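Local structure of phosphatidylinositol-specific phospholipase C1 (Streptomyces antibioticus, 3H4X) at residues Glu87-Ala92 with Met111-Asp116; Phe204-Leu207 with Val211-Ala214; Pro233-Ala238 with Asp242-Tyr247. The protein belongs to the calcium-dependent phosphoinositide phospholipase C family and is built as a single-chain barrel of parallel strands surrounded by helices. All coordinates share one frame; numbering follows the deposited sequence.

Contact 1 of 3, residues Glu87-Ala92 with Met111-Asp116; sequences EGAANA and MRAWHD. With EOH (ethanol), chain F.
The methyl of A113 packs against one face of the flat peptide group that joins N91 to A92, almost straight over its carbonyl carbon, with A113 CB 3.5 Å from N91 C. At one end of this peptide a water joins the two backbones: it accepts from A92 N at 2.7 Å and donates to A113 O at 2.8 Å. A92 also leans its own methyl on that helix carbonyl, CB to A113 O being 3.6 Å, while A89 comes in from earlier in the loop, its CB 4.3 Å from A113 CB. A113 is thus the helix residue that meets the loop here, with the N91 carbonyl carbon, A89 and A92 around it. The CB of N91 points away from the helix, and OD1 is hydrogen-bonded to S93 OG.

A second flat group, the R112 guanidinium, is met at its edges. On one side is the carboxylate of D116, a helical turn further on. The chain of R112 bends at chi2 (57°), which turns the guanidinium along the helix toward D116, and NE makes a salt bridge to D116 OD2 at 3.2 Å, tilted out of both planes. At the far edge NH1 donates to the oxygen of an ethanol, probably from the crystallisation liquor, at 2.9 Å (N-H...O 153°), and to K152 O as well.

Before it reaches A113, the loop is tied to the same helix by D110, whose two carboxylate oxygens accept from E87 N and A89 N. The arrangement is a connection folded back along helix 104-117, one of the outer helices of a TIM-barrel fold, whose inner side meets strands 124-130 and 189-195 through M111 and W114.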
# COMPACT_ATOMS: atom_id res chain seq x y z
N GLU A 87 3.30 18.26 4.30
CA GLU A 87 3.14 19.70 4.53
C GLU A 87 1.69 20.17 4.59
O GLU A 87 1.43 21.28 5.05
CB GLU A 87 3.77 20.54 3.42
CG GLU A 87 5.10 20.16 2.88
CD GLU A 87 5.37 20.94 1.59
OE1 GLU A 87 5.43 20.32 0.51
OE2 GLU A 87 5.47 22.19 1.66
N GLY A 88 0.77 19.38 4.06
CA GLY A 88 -0.61 19.85 3.92
C GLY A 88 -0.73 21.00 2.93
O GLY A 88 -1.45 21.97 3.17
N ALA A 89 -0.02 20.90 1.81
CA ALA A 89 -0.09 21.92 0.76
C ALA A 89 -1.51 22.08 0.24
O ALA A 89 -2.20 21.09 -0.01
CB ALA A 89 0.85 21.57 -0.38
N ALA A 90 -1.94 23.32 0.06
CA ALA A 90 -3.29 23.59 -0.45
C ALA A 90 -3.38 23.37 -1.96
O ALA A 90 -4.45 23.11 -2.50
CB ALA A 90 -3.72 25.01 -0.10
N ASN A 91 -2.24 23.49 -2.64
CA ASN A 91 -2.18 23.31 -4.08
C ASN A 91 -0.74 23.11 -4.51
O ASN A 91 0.18 23.21 -3.69
CB ASN A 91 -2.79 24.52 -4.79
CG ASN A 91 -2.14 25.83 -4.37
OD1 ASN A 91 -0.93 25.99 -4.49
ND2 ASN A 91 -2.95 26.75 -3.86
N ALA A 92 -0.53 22.82 -5.79
CA ALA A 92 0.80 22.49 -6.29
C ALA A 92 1.80 23.63 -6.09
O ALA A 92 2.99 23.39 -5.89
CB ALA A 92 0.74 22.08 -7.75
N MET A 111 -0.78 14.86 -1.59
CA MET A 111 -1.08 13.96 -2.69
C MET A 111 -2.03 14.59 -3.70
O MET A 111 -1.84 14.49 -4.91
CB MET A 111 -1.67 12.65 -2.17
CG MET A 111 -0.67 11.78 -1.42
SD MET A 111 -1.42 10.33 -0.68
CE MET A 111 -2.01 9.44 -2.11
N ARG A 112 -3.09 15.22 -3.20
CA ARG A 112 -4.06 15.88 -4.07
C ARG A 112 -3.42 17.02 -4.86
O ARG A 112 -3.63 17.15 -6.07
CB ARG A 112 -5.25 16.40 -3.26
CG ARG A 112 -6.28 17.17 -4.06
CD ARG A 112 -6.83 16.34 -5.20
NE ARG A 112 -7.86 17.05 -5.97
CZ ARG A 112 -9.15 17.04 -5.68
NH1 ARG A 112 -9.60 16.37 -4.63
NH2 ARG A 112 -10.01 17.71 -6.44
N ALA A 113 -2.63 17.84 -4.17
CA ALA A 113 -1.96 18.97 -4.81
C ALA A 113 -1.03 18.47 -5.92
O ALA A 113 -1.03 19.00 -7.03
CB ALA A 113 -1.17 19.76 -3.78
N TRP A 114 -0.25 17.44 -5.60
CA TRP A 114 0.68 16.87 -6.55
C TRP A 114 -0.06 16.24 -7.73
O TRP A 114 0.31 16.41 -8.89
CB TRP A 114 1.57 15.85 -5.84
CG TRP A 114 2.54 15.17 -6.73
CD1 TRP A 114 3.81 15.58 -7.02
CD2 TRP A 114 2.34 13.95 -7.44
NE1 TRP A 114 4.41 14.69 -7.88
CE2 TRP A 114 3.53 13.68 -8.16
CE3 TRP A 114 1.27 13.06 -7.56
CZ2 TRP A 114 3.67 12.56 -8.97
CZ3 TRP A 114 1.42 11.95 -8.36
CH2 TRP A 114 2.61 11.70 -9.05
N HIS A 115 -1.13 15.52 -7.42
CA HIS A 115 -1.97 14.89 -8.43
C HIS A 115 -2.50 15.90 -9.44
O HIS A 115 -2.41 15.69 -10.65
CB HIS A 115 -3.14 14.16 -7.75
CG HIS A 115 -4.26 13.79 -8.67
ND1 HIS A 115 -4.25 12.64 -9.44
CD2 HIS A 115 -5.43 14.41 -8.94
CE1 HIS A 115 -5.36 12.58 -10.14
NE2 HIS A 115 -6.10 13.64 -9.85
N ASP A 116 -3.05 17.00 -8.94
CA ASP A 116 -3.60 18.02 -9.83
C ASP A 116 -2.53 18.64 -10.73
O ASP A 116 -2.82 19.08 -11.84
CB ASP A 116 -4.33 19.10 -9.02
CG ASP A 116 -5.62 18.60 -8.40
OD1 ASP A 116 -6.17 17.59 -8.88
OD2 ASP A 116 -6.09 19.23 -7.43
C1 EOH F . -12.40 15.79 -3.38
C2 EOH F . -13.63 15.12 -2.79
O EOH F . -12.46 15.87 -4.79
O HOH W 1 -2.29 21.53 -7.35

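Contact 2 of 3, residues Phe204-Leu207 with Val211-Ala214; sequences FDKL and VEYA
With chi1 at -172° and the chain extended through chi2, E212 reaches out from the helix and sets its carboxylate beside the loop carbonyl of L207. K206 is stretched in the same way until its last bond, where a turn (chi4 64°) brings NZ to within 4.4 Å of E212 OE1. At that distance the charged ends approach without touching, too far apart for a salt bridge.

Water fills the gap. One molecule accepts from K206 NZ at 2.6 Å and also lies within bonding distance of E212 OE1 and the carbonyl of L207. A second sits 2.7 Å from E212 OE1 and, more loosely, 3.2 Å from L207 O. The two acceptors, E212 OE1 and L207 O, are themselves 4.0 Å apart, with both waters within reach of the pair. K206 is not held by water alone, since its ammonium also donates to F134 O.

This is the point where a loop at the C-terminal end of a barrel strand runs into the following helix. Residues 204-207 come at the close of the long connection after strand 189-195, and the second segment, residues 211-214, is an early turn of helix 209-222. In TIM barrels such beta-alpha loops frame the mouth. Here E212 lies with P142 and H216 around a bound acetyl group, its side chain about 3 Å from it.

The apolar part of the contact is L207 CD2 against V211 CG1 at 4.2 Å, methyl to methyl, and V211 also packs on L252. Next along the helix, Y213 meets H216 and P142, and its hydroxyl is hydrogen-bonded to D146 OD1.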
# COMPACT_ATOMS: atom_id res chain seq x y z
N PHE A 204 -4.53 -8.16 24.43
CA PHE A 204 -5.98 -8.29 24.30
C PHE A 204 -6.36 -8.79 22.91
O PHE A 204 -5.51 -8.87 22.02
CB PHE A 204 -6.66 -6.96 24.61
CG PHE A 204 -6.58 -6.56 26.06
CD1 PHE A 204 -7.69 -6.65 26.88
CD2 PHE A 204 -5.39 -6.10 26.60
CE1 PHE A 204 -7.61 -6.29 28.21
CE2 PHE A 204 -5.30 -5.73 27.93
CZ PHE A 204 -6.42 -5.83 28.74
N ASP A 205 -7.63 -9.12 22.73
CA ASP A 205 -8.09 -9.72 21.48
C ASP A 205 -8.84 -8.75 20.57
O ASP A 205 -9.77 -9.14 19.85
CB ASP A 205 -8.96 -10.95 21.76
CG ASP A 205 -10.19 -10.61 22.58
OD1 ASP A 205 -10.36 -9.43 22.95
OD2 ASP A 205 -10.99 -11.53 22.86
N LYS A 206 -8.44 -7.48 20.60
CA LYS A 206 -9.01 -6.48 19.71
C LYS A 206 -8.78 -6.91 18.26
O LYS A 206 -7.69 -7.36 17.91
CB LYS A 206 -8.36 -5.11 19.96
CG LYS A 206 -8.73 -4.02 18.96
CD LYS A 206 -8.03 -2.71 19.30
CE LYS A 206 -8.06 -1.73 18.13
NZ LYS A 206 -9.44 -1.29 17.77
N LEU A 207 -9.81 -6.79 17.43
CA LEU A 207 -9.69 -7.17 16.02
C LEU A 207 -8.54 -6.42 15.37
O LEU A 207 -8.36 -5.23 15.61
CB LEU A 207 -10.98 -6.89 15.26
CG LEU A 207 -12.21 -7.72 15.64
CD1 LEU A 207 -13.35 -7.44 14.68
CD2 LEU A 207 -11.86 -9.20 15.64
N VAL A 211 -8.82 -8.04 9.52
CA VAL A 211 -10.17 -8.54 9.74
C VAL A 211 -11.17 -7.39 9.84
O VAL A 211 -12.28 -7.48 9.33
CB VAL A 211 -10.24 -9.43 11.01
CG1 VAL A 211 -11.68 -9.68 11.43
CG2 VAL A 211 -9.49 -10.73 10.78
N GLU A 212 -10.77 -6.31 10.50
CA GLU A 212 -11.67 -5.18 10.67
C GLU A 212 -12.02 -4.54 9.33
O GLU A 212 -13.19 -4.27 9.04
CB GLU A 212 -11.09 -4.15 11.63
CG GLU A 212 -12.07 -3.05 11.98
CD GLU A 212 -11.61 -2.20 13.15
OE1 GLU A 212 -10.57 -2.51 13.75
OE2 GLU A 212 -12.31 -1.21 13.46
N TYR A 213 -11.01 -4.28 8.50
CA TYR A 213 -11.30 -3.62 7.23
C TYR A 213 -11.96 -4.55 6.21
O TYR A 213 -12.88 -4.15 5.50
CB TYR A 213 -10.06 -2.92 6.65
CG TYR A 213 -10.44 -1.91 5.59
CD1 TYR A 213 -10.74 -0.60 5.92
CD2 TYR A 213 -10.53 -2.29 4.26
CE1 TYR A 213 -11.11 0.33 4.95
CE2 TYR A 213 -10.89 -1.38 3.29
CZ TYR A 213 -11.18 -0.08 3.63
OH TYR A 213 -11.54 0.80 2.64
N ALA A 214 -11.52 -5.81 6.16
CA ALA A 214 -12.17 -6.77 5.29
C ALA A 214 -13.64 -6.96 5.67
O ALA A 214 -14.50 -7.07 4.81
CB ALA A 214 -11.44 -8.10 5.30
O HOH W 2 -10.24 -3.26 16.28
O HOH W 3 -7.83 -2.55 13.98

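Contact 3 of 3, residues Pro233-Ala238 with Asp242-Tyr247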
# COMPACT_ATOMS: atom_id res chain seq x y z
N PRO A 233 -7.47 -4.28 1.79
CA PRO A 233 -6.76 -4.89 2.91
C PRO A 233 -5.88 -6.02 2.39
O PRO A 233 -6.29 -6.77 1.49
CB PRO A 233 -7.90 -5.45 3.77
CG PRO A 233 -8.98 -5.74 2.80
CD PRO A 233 -8.89 -4.66 1.75
N ALA A 234 -4.68 -6.13 2.94
CA ALA A 234 -3.75 -7.16 2.53
C ALA A 234 -3.57 -8.21 3.62
O ALA A 234 -3.73 -7.92 4.81
CB ALA A 234 -2.40 -6.54 2.20
N VAL A 235 -3.24 -9.43 3.21
CA VAL A 235 -2.85 -10.48 4.14
C VAL A 235 -1.35 -10.36 4.36
O VAL A 235 -0.55 -10.59 3.45
CB VAL A 235 -3.21 -11.88 3.63
CG1 VAL A 235 -2.98 -12.91 4.73
CG2 VAL A 235 -4.65 -11.90 3.14
N HIS A 236 -0.97 -9.99 5.58
CA HIS A 236 0.40 -9.63 5.90
C HIS A 236 1.10 -10.79 6.58
O HIS A 236 0.58 -11.35 7.55
CB HIS A 236 0.36 -8.40 6.80
CG HIS A 236 1.70 -7.92 7.27
ND1 HIS A 236 2.74 -7.62 6.42
CD2 HIS A 236 2.14 -7.64 8.52
CE1 HIS A 236 3.77 -7.19 7.13
NE2 HIS A 236 3.43 -7.20 8.40
N GLY A 237 2.25 -11.17 6.04
CA GLY A 237 3.03 -12.29 6.55
C GLY A 237 3.05 -13.40 5.51
O GLY A 237 2.02 -14.02 5.24
N ALA A 238 4.21 -13.63 4.92
CA ALA A 238 4.36 -14.64 3.87
C ALA A 238 4.00 -16.01 4.41
O ALA A 238 4.45 -16.40 5.49
CB ALA A 238 5.78 -14.64 3.35
N ASP A 242 -2.99 -20.94 0.44
CA ASP A 242 -3.80 -19.74 0.40
C ASP A 242 -3.74 -19.11 1.78
O ASP A 242 -4.29 -19.65 2.74
CB ASP A 242 -5.25 -20.10 0.04
CG ASP A 242 -6.13 -18.88 -0.11
OD1 ASP A 242 -5.80 -17.81 0.45
OD2 ASP A 242 -7.18 -18.99 -0.78
N PRO A 243 -3.04 -17.96 1.91
CA PRO A 243 -2.85 -17.38 3.24
C PRO A 243 -4.16 -17.00 3.91
O PRO A 243 -4.20 -16.84 5.13
CB PRO A 243 -2.02 -16.13 2.95
CG PRO A 243 -1.31 -16.43 1.67
CD PRO A 243 -2.30 -17.22 0.87
N ARG A 244 -5.22 -16.85 3.13
CA ARG A 244 -6.50 -16.42 3.68
C ARG A 244 -7.17 -17.51 4.52
O ARG A 244 -8.13 -17.24 5.24
CB ARG A 244 -7.42 -15.94 2.56
CG ARG A 244 -6.87 -14.70 1.86
CD ARG A 244 -7.52 -14.42 0.51
NE ARG A 244 -7.40 -15.55 -0.40
CZ ARG A 244 -7.82 -15.53 -1.66
NH1 ARG A 244 -8.34 -14.42 -2.17
NH2 ARG A 244 -7.71 -16.62 -2.41
N GLU A 245 -6.64 -18.73 4.44
CA GLU A 245 -7.15 -19.82 5.27
C GLU A 245 -6.88 -19.55 6.75
O GLU A 245 -7.44 -20.23 7.61
CB GLU A 245 -6.56 -21.16 4.83
CG GLU A 245 -6.90 -21.56 3.40
CD GLU A 245 -8.35 -21.99 3.21
OE1 GLU A 245 -9.11 -22.05 4.20
OE2 GLU A 245 -8.73 -22.28 2.05
N ARG A 246 -6.05 -18.55 7.06
CA ARG A 246 -5.80 -18.15 8.45
C ARG A 246 -7.03 -17.51 9.08
O ARG A 246 -7.12 -17.46 10.30
CB ARG A 246 -4.63 -17.17 8.53
CG ARG A 246 -4.98 -15.75 8.09
CD ARG A 246 -3.80 -14.80 8.25
NE ARG A 246 -2.65 -15.23 7.47
CZ ARG A 246 -1.53 -14.52 7.34
NH1 ARG A 246 -1.42 -13.35 7.96
NH2 ARG A 246 -0.53 -14.98 6.61
N TYR A 247 -7.95 -17.01 8.26
CA TYR A 247 -9.16 -16.38 8.78
C TYR A 247 -10.25 -17.43 8.93
O TYR A 247 -10.61 -18.09 7.95
CB TYR A 247 -9.62 -15.25 7.85
CG TYR A 247 -8.54 -14.23 7.58
CD1 TYR A 247 -8.06 -13.42 8.61
CD2 TYR A 247 -7.98 -14.10 6.32
CE1 TYR A 247 -7.05 -12.50 8.38
CE2 TYR A 247 -6.97 -13.18 6.08
CZ TYR A 247 -6.51 -12.39 7.11
OH TYR A 247 -5.51 -11.47 6.86
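Strand 232-236 runs out past a short 3-10 turn, 243-246, without pairing with it; the backbones come nearest at V235 and P243, whose CA atoms are 7.0 Å apart. V235 is the strand residue that the turn packs on most. Its CG1 lies over one face of the R246 guanidinium, at its centre and 3.4 Å from its plane, and also reaches P243 CB at 3.8 Å. CG2 takes the other direction, onto R244 CG and the edge of the Y247 ring. R246 itself starts from the cramped position between backbone N and carbonyl carbon (chi1 76°), which lays its CG over the centre of one face of that ring.

From there the guanidinium clamps the end of the strand with two edge-on bonds: NH1 to H236 O at 2.9 Å (N-H...O 161°), coming from above the carbonyl plane, and NH2 to G237 O at 3.0 Å. At the start of the turn, D242 OD1 accepts from R244 N, an Asx turn, and from R244 NE, while R244 NH2 takes OD2, so R244 grips the carboxylate side-on. A salt bridge to D171 holds its remaining nitrogen.

The strand is hydrogen-bonded within the barrel sheet between strands 189-195 and 258-262, and W275 of helix 274-278 covers P243 and R244.

Overall arrangement
The three contacts follow one another along the chain. Contact 1 stands apart, its centre about 33 Å from that of contact 2 and about 34 Å from that of contact 3, across the chain's centre from the latter. Contacts 2 and 3, with centres about 13 Å apart, touch: V211 CG2 packs on Y247 CD1 at 3.7 Å, and Y213 rests on P233. Helix 209-222 and strand 232-236, consecutive elements of the barrel, each carry one segment of them. Both include residues of acetyl-group pockets, consistent with small-molecule sites at this end of the barrel, though the acetyl is probably from the crystallisation liquor; contact 1 belongs to the outer helical layer.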